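Local structure of lysine cyclodeaminase (5YU3) at residues 45-50 with 64-69; 73-78 with 96-101. The protein catalyses the NAD-dependent cyclisation of L-lysine, with loss of ammonia, and also recognises L-ornithine and L-2,4-diaminobutyric acid. All coordinates share one frame; numbering follows the deposited sequence.

Interaction 1. Residues 45-50 with 64-69. With PRO (proline), chain G.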
ATOM      1  N   LEU A  45       9.742  14.533   5.094  1.00 22.46           N
ATOM      2  CA  LEU A  45       9.895  13.104   5.335  1.00 20.39           C
ATOM      3  C   LEU A  45       8.599  12.378   5.028  1.00 21.03           C
ATOM      4  O   LEU A  45       7.508  12.874   5.323  1.00 21.11           O
ATOM      5  CB  LEU A  45      10.278  12.832   6.792  1.00 24.22           C
ATOM      6  CG  LEU A  45      11.723  12.917   7.261  1.00 27.39           C
ATOM      7  CD1 LEU A  45      11.754  12.550   8.744  1.00 20.81           C
ATOM      8  CD2 LEU A  45      12.618  11.988   6.441  1.00 18.46           C
ATOM      9  N   SER A  46       8.732  11.187   4.446  1.00 18.92           N
ATOM     10  CA  SER A  46       7.583  10.332   4.197  1.00 19.46           C
ATOM     11  C   SER A  46       6.924   9.936   5.518  1.00 24.06           C
ATOM     12  O   SER A  46       7.591   9.836   6.552  1.00 22.45           O
ATOM     13  CB  SER A  46       8.021   9.088   3.428  1.00 18.97           C
ATOM     14  OG  SER A  46       8.913   9.470   2.388  1.00 16.15           O
ATOM     15  N   PRO A  47       5.614   9.708   5.520  1.00 22.10           N
ATOM     16  CA  PRO A  47       4.974   9.185   6.729  1.00 26.61           C
ATOM     17  C   PRO A  47       5.562   7.834   7.099  1.00 27.34           C
ATOM     18  O   PRO A  47       6.206   7.165   6.287  1.00 24.19           O
ATOM     19  CB  PRO A  47       3.501   9.070   6.335  1.00 27.78           C
ATOM     20  CG  PRO A  47       3.559   9.134   4.728  1.00 25.51           C
ATOM     21  CD  PRO A  47       4.586   9.889   4.433  1.00 23.30           C
ATOM     22  N   LEU A  48       5.351   7.439   8.353  1.00 25.75           N
ATOM     23  CA  LEU A  48       5.776   6.117   8.795  1.00 25.26           C
ATOM     24  C   LEU A  48       5.197   5.052   7.879  1.00 26.57           C
ATOM     25  O   LEU A  48       4.029   5.117   7.491  1.00 28.06           O
ATOM     26  CB  LEU A  48       5.311   5.847  10.229  1.00 27.34           C
ATOM     27  CG  LEU A  48       5.986   6.549  11.398  1.00 36.46           C
ATOM     28  CD1 LEU A  48       5.320   6.114  12.706  1.00 37.11           C
ATOM     29  CD2 LEU A  48       7.461   6.222  11.411  1.00 33.17           C
ATOM     30  N   ARG A  49       6.014   4.066   7.529  1.00 25.34           N
ATOM     31  CA  ARG A  49       5.474   2.961   6.761  1.00 22.73           C
ATOM     32  C   ARG A  49       4.642   2.049   7.662  1.00 24.57           C
ATOM     33  O   ARG A  49       4.617   2.188   8.890  1.00 22.86           O
ATOM     34  CB  ARG A  49       6.601   2.177   6.087  1.00 23.90           C
ATOM     35  CG  ARG A  49       7.593   1.566   7.050  1.00 23.04           C
ATOM     36  CD  ARG A  49       8.590   0.665   6.324  1.00 24.61           C
ATOM     37  NE  ARG A  49       9.697   0.267   7.195  1.00 23.96           N
ATOM     38  CZ  ARG A  49      10.976   0.546   6.956  1.00 23.27           C
ATOM     39  NH1 ARG A  49      11.312   1.208   5.863  1.00 27.39           N
ATOM     40  NH2 ARG A  49      11.921   0.149   7.808  1.00 24.10           N
ATOM     41  N   GLY A  50       3.945   1.096   7.036  1.00 21.10           N
ATOM     42  CA  GLY A  50       3.218   0.084   7.770  1.00 21.15           C
ATOM     43  C   GLY A  50       3.528  -1.293   7.210  1.00 21.50           C
ATOM     44  O   GLY A  50       4.118  -1.425   6.132  1.00 20.20           O
ATOM     45  N   TRP A  64       4.173  -1.538   3.223  1.00 17.26           N
ATOM     46  CA  TRP A  64       3.758  -0.525   2.267  1.00 15.70           C
ATOM     47  C   TRP A  64       4.382   0.803   2.673  1.00 21.56           C
ATOM     48  O   TRP A  64       4.395   1.160   3.856  1.00 19.96           O
ATOM     49  CB  TRP A  64       2.223  -0.417   2.196  1.00 17.81           C
ATOM     50  CG  TRP A  64       1.542  -0.365   3.542  1.00 17.41           C
ATOM     51  CD1 TRP A  64       1.243   0.757   4.265  1.00 21.92           C
ATOM     52  CD2 TRP A  64       1.087  -1.476   4.323  1.00 19.48           C
ATOM     53  NE1 TRP A  64       0.627   0.413   5.446  1.00 18.80           N
ATOM     54  CE2 TRP A  64       0.510  -0.950   5.502  1.00 18.32           C
ATOM     55  CE3 TRP A  64       1.101  -2.867   4.139  1.00 18.59           C
ATOM     56  CZ2 TRP A  64      -0.034  -1.764   6.502  1.00 20.33           C
ATOM     57  CZ3 TRP A  64       0.541  -3.676   5.138  1.00 19.61           C
ATOM     58  CH2 TRP A  64      -0.011  -3.116   6.298  1.00 20.62           C
ATOM     59  N   MET A  65       4.921   1.522   1.688  1.00 16.58           N
ATOM     60  CA  MET A  65       5.705   2.736   1.908  1.00 18.17           C
ATOM     61  C   MET A  65       5.246   3.816   0.935  1.00 16.97           C
ATOM     62  O   MET A  65       5.719   3.883  -0.211  1.00 15.52           O
ATOM     63  CB  MET A  65       7.202   2.451   1.749  1.00 18.35           C
ATOM     64  CG  MET A  65       7.675   1.282   2.598  1.00 20.20           C
ATOM     65  SD  MET A  65       9.389   0.777   2.339  1.00 19.61           S
ATOM     66  CE  MET A  65      10.272   2.326   2.553  1.00 16.89           C
ATOM     67  N   PRO A  66       4.331   4.692   1.358  1.00 16.64           N
ATOM     68  CA  PRO A  66       3.880   5.788   0.500  1.00 17.79           C
ATOM     69  C   PRO A  66       4.690   7.065   0.654  1.00 18.48           C
ATOM     70  O   PRO A  66       5.216   7.385   1.723  1.00 17.26           O
ATOM     71  CB  PRO A  66       2.438   6.009   0.976  1.00 17.69           C
ATOM     72  CG  PRO A  66       2.557   5.576   2.520  1.00 21.92           C
ATOM     73  CD  PRO A  66       3.417   4.589   2.565  1.00 19.93           C
ATOM     74  N   HIS A  67       4.787   7.805  -0.451  1.00 16.00           N
ATOM     75  CA  HIS A  67       5.316   9.163  -0.418  1.00 16.29           C
ATOM     76  C   HIS A  67       4.575  10.028  -1.425  1.00 18.56           C
ATOM     77  O   HIS A  67       4.495   9.679  -2.608  1.00 20.64           O
ATOM     78  CB  HIS A  67       6.816   9.224  -0.717  1.00 18.81           C
ATOM     79  CG  HIS A  67       7.366  10.615  -0.638  1.00 19.34           C
ATOM     80  ND1 HIS A  67       7.791  11.174   0.547  1.00 18.83           N
ATOM     81  CD2 HIS A  67       7.509  11.577  -1.581  1.00 21.04           C
ATOM     82  CE1 HIS A  67       8.190  12.412   0.330  1.00 21.29           C
ATOM     83  NE2 HIS A  67       8.024  12.685  -0.953  1.00 20.96           N
ATOM     84  N   ARG A  68       4.081  11.175  -0.972  1.00 18.18           N
ATOM     85  CA  ARG A  68       3.278  12.052  -1.812  1.00 18.80           C
ATOM     86  C   ARG A  68       4.055  13.316  -2.152  1.00 23.72           C
ATOM     87  O   ARG A  68       4.647  13.950  -1.269  1.00 22.93           O
ATOM     88  CB  ARG A  68       1.956  12.410  -1.125  1.00 18.47           C
ATOM     89  CG  ARG A  68       1.121  13.427  -1.917  1.00 19.94           C
ATOM     90  CD  ARG A  68      -0.333  13.491  -1.435  1.00 22.58           C
ATOM     91  NE  ARG A  68      -1.081  14.496  -2.190  1.00 21.37           N
ATOM     92  CZ  ARG A  68      -1.396  15.704  -1.727  1.00 23.57           C
ATOM     93  NH1 ARG A  68      -1.045  16.068  -0.493  1.00 24.05           N
ATOM     94  NH2 ARG A  68      -2.059  16.556  -2.501  1.00 21.40           N
ATOM     95  N   GLU A  69       4.053  13.671  -3.434  1.00 22.99           N
ATOM     96  CA  GLU A  69       4.506  14.977  -3.894  1.00 26.89           C
ATOM     97  C   GLU A  69       3.269  15.782  -4.278  1.00 25.35           C
ATOM     98  O   GLU A  69       2.708  15.571  -5.365  1.00 22.67           O
ATOM     99  CB  GLU A  69       5.467  14.831  -5.078  1.00 26.81           C
ATOM    100  CG  GLU A  69       6.867  14.376  -4.628  1.00 34.52           C
ATOM    101  CD  GLU A  69       7.547  15.414  -3.746  1.00 37.61           C
ATOM    102  OE1 GLU A  69       7.519  16.604  -4.136  1.00 43.41           O
ATOM    103  OE2 GLU A  69       8.092  15.061  -2.667  1.00 38.97           O
TER
HETATM  104  N   PRO G 403      13.233  -1.870   4.853  1.00 27.81           N
HETATM  105  CA  PRO G 403      13.205  -2.168   3.324  1.00 32.93           C
HETATM  106  C   PRO G 403      12.940  -0.862   2.523  1.00 24.76           C
HETATM  107  O   PRO G 403      12.572  -1.068   1.353  1.00 24.80           O
HETATM  108  CB  PRO G 403      12.272  -3.035   3.214  1.00 27.65           C
HETATM  109  CG  PRO G 403      12.429  -3.923   4.554  1.00 30.30           C
HETATM  110  CD  PRO G 403      13.193  -3.256   5.359  1.00 26.46           C
HETATM  111  OXT PRO G 403      13.122   0.321   2.984  1.00 20.56           O
HETATM  112  O   HOH W   1       6.007   5.829   3.954  1.00 18.20           O

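Interaction 2. Residues 73-78 with 96-101. With PRO (proline), chain G.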
ATOM      1  N   HIS A  73       2.389  13.579  -7.883  1.00 19.75           N
ATOM      2  CA  HIS A  73       2.157  12.144  -7.907  1.00 18.68           C
ATOM      3  C   HIS A  73       2.366  11.569  -6.517  1.00 21.14           C
ATOM      4  O   HIS A  73       2.899  12.224  -5.616  1.00 21.77           O
ATOM      5  CB  HIS A  73       3.079  11.454  -8.918  1.00 21.56           C
ATOM      6  CG  HIS A  73       4.522  11.799  -8.737  1.00 25.80           C
ATOM      7  ND1 HIS A  73       5.224  12.561  -9.644  1.00 29.81           N
ATOM      8  CD2 HIS A  73       5.391  11.501  -7.743  1.00 25.59           C
ATOM      9  CE1 HIS A  73       6.466  12.711  -9.223  1.00 26.86           C
ATOM     10  NE2 HIS A  73       6.591  12.083  -8.068  1.00 31.53           N
ATOM     11  N   ILE A  74       1.930  10.323  -6.362  1.00 17.37           N
ATOM     12  CA  ILE A  74       2.129   9.546  -5.147  1.00 17.59           C
ATOM     13  C   ILE A  74       2.923   8.307  -5.524  1.00 19.12           C
ATOM     14  O   ILE A  74       2.597   7.632  -6.507  1.00 19.56           O
ATOM     15  CB  ILE A  74       0.793   9.150  -4.486  1.00 18.25           C
ATOM     16  CG1 ILE A  74      -0.037  10.394  -4.151  1.00 18.38           C
ATOM     17  CG2 ILE A  74       1.058   8.292  -3.238  1.00 18.84           C
ATOM     18  CD1 ILE A  74      -1.427  10.082  -3.644  1.00 18.69           C
ATOM     19  N   THR A  75       3.972   8.020  -4.763  1.00 17.63           N
ATOM     20  CA  THR A  75       4.741   6.797  -4.939  1.00 18.92           C
ATOM     21  C   THR A  75       4.343   5.811  -3.857  1.00 17.38           C
ATOM     22  O   THR A  75       4.177   6.196  -2.699  1.00 17.25           O
ATOM     23  CB  THR A  75       6.249   7.081  -4.854  1.00 17.63           C
ATOM     24  OG1 THR A  75       6.616   7.970  -5.912  1.00 20.77           O
ATOM     25  CG2 THR A  75       7.054   5.788  -4.973  1.00 20.10           C
ATOM     26  N   LEU A  76       4.174   4.543  -4.224  1.00 15.98           N
ATOM     27  CA  LEU A  76       3.976   3.492  -3.231  1.00 17.82           C
ATOM     28  C   LEU A  76       4.926   2.342  -3.518  1.00 17.43           C
ATOM     29  O   LEU A  76       4.852   1.727  -4.586  1.00 17.70           O
ATOM     30  CB  LEU A  76       2.525   2.987  -3.217  1.00 17.04           C
ATOM     31  CG  LEU A  76       2.197   2.018  -2.063  1.00 21.24           C
ATOM     32  CD1 LEU A  76       2.053   2.750  -0.727  1.00 19.95           C
ATOM     33  CD2 LEU A  76       0.952   1.190  -2.345  1.00 24.67           C
ATOM     34  N   LYS A  77       5.795   2.017  -2.563  1.00 16.84           N
ATOM     35  CA  LYS A  77       6.555   0.784  -2.667  1.00 17.60           C
ATOM     36  C   LYS A  77       5.930  -0.276  -1.777  1.00 17.59           C
ATOM     37  O   LYS A  77       5.600  -0.016  -0.610  1.00 19.19           O
ATOM     38  CB  LYS A  77       8.036   0.963  -2.318  1.00 18.20           C
ATOM     39  CG  LYS A  77       8.787  -0.370  -2.494  1.00 17.17           C
ATOM     40  CD  LYS A  77      10.310  -0.221  -2.499  1.00 19.38           C
ATOM     41  CE  LYS A  77      10.876  -0.349  -1.091  1.00 20.14           C
ATOM     42  NZ  LYS A  77      12.331  -0.052  -1.066  1.00 18.94           N
ATOM     43  N   THR A  78       5.734  -1.459  -2.349  1.00 14.71           N
ATOM     44  CA  THR A  78       5.291  -2.639  -1.628  1.00 17.48           C
ATOM     45  C   THR A  78       6.459  -3.608  -1.635  1.00 20.68           C
ATOM     46  O   THR A  78       7.015  -3.900  -2.701  1.00 18.83           O
ATOM     47  CB  THR A  78       4.061  -3.266  -2.289  1.00 17.71           C
ATOM     48  OG1 THR A  78       4.266  -3.319  -3.708  1.00 21.18           O
ATOM     49  CG2 THR A  78       2.816  -2.437  -2.003  1.00 18.49           C
ATOM     50  N   GLY A  96      10.055  -6.730  -4.016  1.00 15.97           N
ATOM     51  CA  GLY A  96       9.089  -5.646  -4.013  1.00 16.10           C
ATOM     52  C   GLY A  96       8.895  -5.012  -5.376  1.00 17.97           C
ATOM     53  O   GLY A  96       9.555  -5.367  -6.356  1.00 15.55           O
ATOM     54  N   THR A  97       7.974  -4.049  -5.409  1.00 17.50           N
ATOM     55  CA  THR A  97       7.610  -3.308  -6.612  1.00 18.78           C
ATOM     56  C   THR A  97       7.298  -1.870  -6.215  1.00 19.18           C
ATOM     57  O   THR A  97       6.965  -1.588  -5.062  1.00 18.17           O
ATOM     58  CB  THR A  97       6.404  -3.957  -7.317  1.00 22.80           C
ATOM     59  OG1 THR A  97       5.482  -4.425  -6.332  1.00 22.17           O
ATOM     60  CG2 THR A  97       6.843  -5.155  -8.165  1.00 21.16           C
ATOM     61  N   VAL A  98       7.414  -0.946  -7.170  1.00 16.32           N
ATOM     62  CA  VAL A  98       7.197   0.472  -6.905  1.00 14.81           C
ATOM     63  C   VAL A  98       6.191   0.995  -7.919  1.00 18.46           C
ATOM     64  O   VAL A  98       6.381   0.821  -9.128  1.00 18.30           O
ATOM     65  CB  VAL A  98       8.496   1.300  -6.976  1.00 18.68           C
ATOM     66  CG1 VAL A  98       8.296   2.655  -6.291  1.00 17.65           C
ATOM     67  CG2 VAL A  98       9.668   0.546  -6.335  1.00 19.47           C
ATOM     68  N   ALA A  99       5.127   1.634  -7.430  1.00 16.59           N
ATOM     69  CA  ALA A  99       4.093   2.191  -8.294  1.00 18.27           C
ATOM     70  C   ALA A  99       4.030   3.705  -8.147  1.00 20.12           C
ATOM     71  O   ALA A  99       4.376   4.266  -7.101  1.00 18.02           O
ATOM     72  CB  ALA A  99       2.713   1.580  -7.976  1.00 18.30           C
ATOM     73  N   ARG A 100       3.571   4.370  -9.208  1.00 18.24           N
ATOM     74  CA  ARG A 100       3.339   5.803  -9.185  1.00 18.00           C
ATOM     75  C   ARG A 100       1.891   6.070  -9.579  1.00 17.94           C
ATOM     76  O   ARG A 100       1.368   5.427 -10.495  1.00 19.12           O
ATOM     77  CB  ARG A 100       4.291   6.535 -10.136  1.00 19.54           C
ATOM     78  CG  ARG A 100       4.133   8.042 -10.090  1.00 24.14           C
ATOM     79  CD  ARG A 100       5.262   8.741 -10.810  1.00 31.54           C
ATOM     80  NE  ARG A 100       6.502   8.665 -10.044  1.00 31.75           N
ATOM     81  CZ  ARG A 100       7.575   9.405 -10.295  1.00 30.77           C
ATOM     82  NH1 ARG A 100       7.551  10.275 -11.289  1.00 33.39           N
ATOM     83  NH2 ARG A 100       8.672   9.274  -9.544  1.00 33.19           N
ATOM     84  N   TYR A 101       1.248   6.990  -8.858  1.00 17.92           N
ATOM     85  CA  TYR A 101      -0.153   7.357  -9.046  1.00 19.26           C
ATOM     86  C   TYR A 101      -0.256   8.856  -9.287  1.00 18.88           C
ATOM     87  O   TYR A 101       0.419   9.643  -8.623  1.00 21.40           O
ATOM     88  CB  TYR A 101      -1.001   6.973  -7.807  1.00 15.96           C
ATOM     89  CG  TYR A 101      -0.954   5.500  -7.495  1.00 17.28           C
ATOM     90  CD1 TYR A 101       0.088   4.962  -6.746  1.00 16.93           C
ATOM     91  CD2 TYR A 101      -1.939   4.635  -7.977  1.00 17.66           C
ATOM     92  CE1 TYR A 101       0.148   3.621  -6.479  1.00 20.17           C
ATOM     93  CE2 TYR A 101      -1.889   3.280  -7.709  1.00 19.44           C
ATOM     94  CZ  TYR A 101      -0.839   2.779  -6.959  1.00 19.47           C
ATOM     95  OH  TYR A 101      -0.762   1.438  -6.685  1.00 22.42           O
TER
HETATM   96  N   PRO G 403      13.233  -1.870   4.853  1.00 27.81           N
HETATM   97  CA  PRO G 403      13.205  -2.168   3.324  1.00 32.93           C
HETATM   98  C   PRO G 403      12.940  -0.862   2.523  1.00 24.76           C
HETATM   99  O   PRO G 403      12.572  -1.068   1.353  1.00 24.80           O
HETATM  100  CB  PRO G 403      12.272  -3.035   3.214  1.00 27.65           C
HETATM  101  CG  PRO G 403      12.429  -3.923   4.554  1.00 30.30           C
HETATM  102  CD  PRO G 403      13.193  -3.256   5.359  1.00 26.46           C
HETATM  103  OXT PRO G 403      13.122   0.321   2.984  1.00 20.56           O
HETATM  104  O   HOH W   2       3.732  -0.843  -5.312  1.00 22.09           O

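Interaction 1. Residues 45-50 with 64-69
Gly50 and Trp64 form an antiparallel hydrogen-bonded pair: Trp64 N gives its hydrogen to Gly50 O at 2.9 Å, and Gly50 N returns one to Trp64 O at 3.2 Å. The indole folds back over the glycine, because its CG sits between backbone N and carbonyl carbon (chi1 47°). Gly50 CA therefore lies over the face of the five-membered ring, 3.9 Å from its centroid, a CH-pi contact; a CB on Gly50 would run into Trp64 NE1. At the other end Ser46 OG meets the edge of the His67 ring in a hydrogen bond to ND1, 2.7 Å long. Between these ends a water donates to both Pro47 O and Pro66 O, tying the loop to strand 60-69 shortly before it becomes strand 50-54, the outermost strand of the mixed sheet within this chain. Arg49 and Met65 run side by side into the pocket of the bound proline. Met65 CE touches the guanidinium at its edge, 3.6 Å from Arg49 NH1, while the ligand's N lies over one guanidinium face. Further out, Glu63 and Glu264 form salt bridges with Arg49, and Thr302 O accepts a hydrogen bond from NH1, so the guanidinium is fixed in rotation. On the other nitrogen of the His67 ring, NE2 gives its hydrogen to Glu69 OE2 at 2.9 Å; the oxygen lies nearly in the ring plane and uses its anti lone pair. Trp64 also meets Trp64 of the second subunit.

Interaction 2. Residues 73-78 with 96-101
His73 and Arg100 stack flat, the guanidinium lying over one face of the imidazole with centres 3.7 Å apart and planes at 12°. Arg100 reaches this place by a bend at chi3 (-73°), which turns the guanidinium onto the ring while CD makes a CH-pi contact with the same face. Its NH1 also forms a salt bridge with Glu313 of helix 305-321. A leucine in place of Arg100 would probably leave the face of His73 without its flat partner and take this countercharge from Glu313.

Backbone hydrogen bonds come in three reciprocal pairs, Ile74 with Tyr101, Leu76 with Ala99 and Thr78 with Thr97. CA atoms of the intervening non-hydrogen-bonded pairs make CA-H...O contacts to carbonyls of the neighbouring pairs, such as Arg100 CA to Ile74 O at 3.3 Å. A water donates to Leu76 O and shares a hydrogen bond with Thr78 OG1, 3.0 Å away. The Tyr101 hydroxyl is hydrogen-bonded to Thr78 OG1 of the second subunit.

Apolar contacts lie on both faces. Thr75 CG2 meets Val98 CG1 at 3.6 Å on the face that carries Lys77 and Arg100; on the other, Leu76 CB touches the edge of the Tyr101 ring at CE1, 4.1 Å away.

In the ligand pocket, Lys77 leans past Val98, its CD 4.0 Å from CG2, and its NZ donates to the carboxylate O of the bound proline at 2.6 Å. Asp308, by a salt bridge, and Thr118, by a hydrogen bond, also meet NZ. This is an antiparallel ladder of neighbouring strands in the mixed sheet: one face packs on helix 305-321 and sends Lys77 into the ligand pocket, the other faces the second subunit.

Both contacts are buried and belong to one mixed sheet, where strand 60-69 of interaction 1 lies beside strand 73-81 of interaction 2. The two meet directly: Met65 N lies 2.8 Å from Lys77 O, and His67 O 2.8 Å from Thr75 N, both probable hydrogen bonds. Interaction 2 is a regular strand pair inside the sheet, with a repeating backbone ladder. Interaction 1, by contrast, sets a loop against a strand and has a single bridge, at Gly50, relying otherwise on a serine-histidine bond, a shared water and side-chain packing; its Pro47 is exposed. Lys77 hydrogen-bonds to the bound proline, whereas Arg49 only lies alongside it, its guanidinium engaged by glutamates. Each contact also reaches the second subunit.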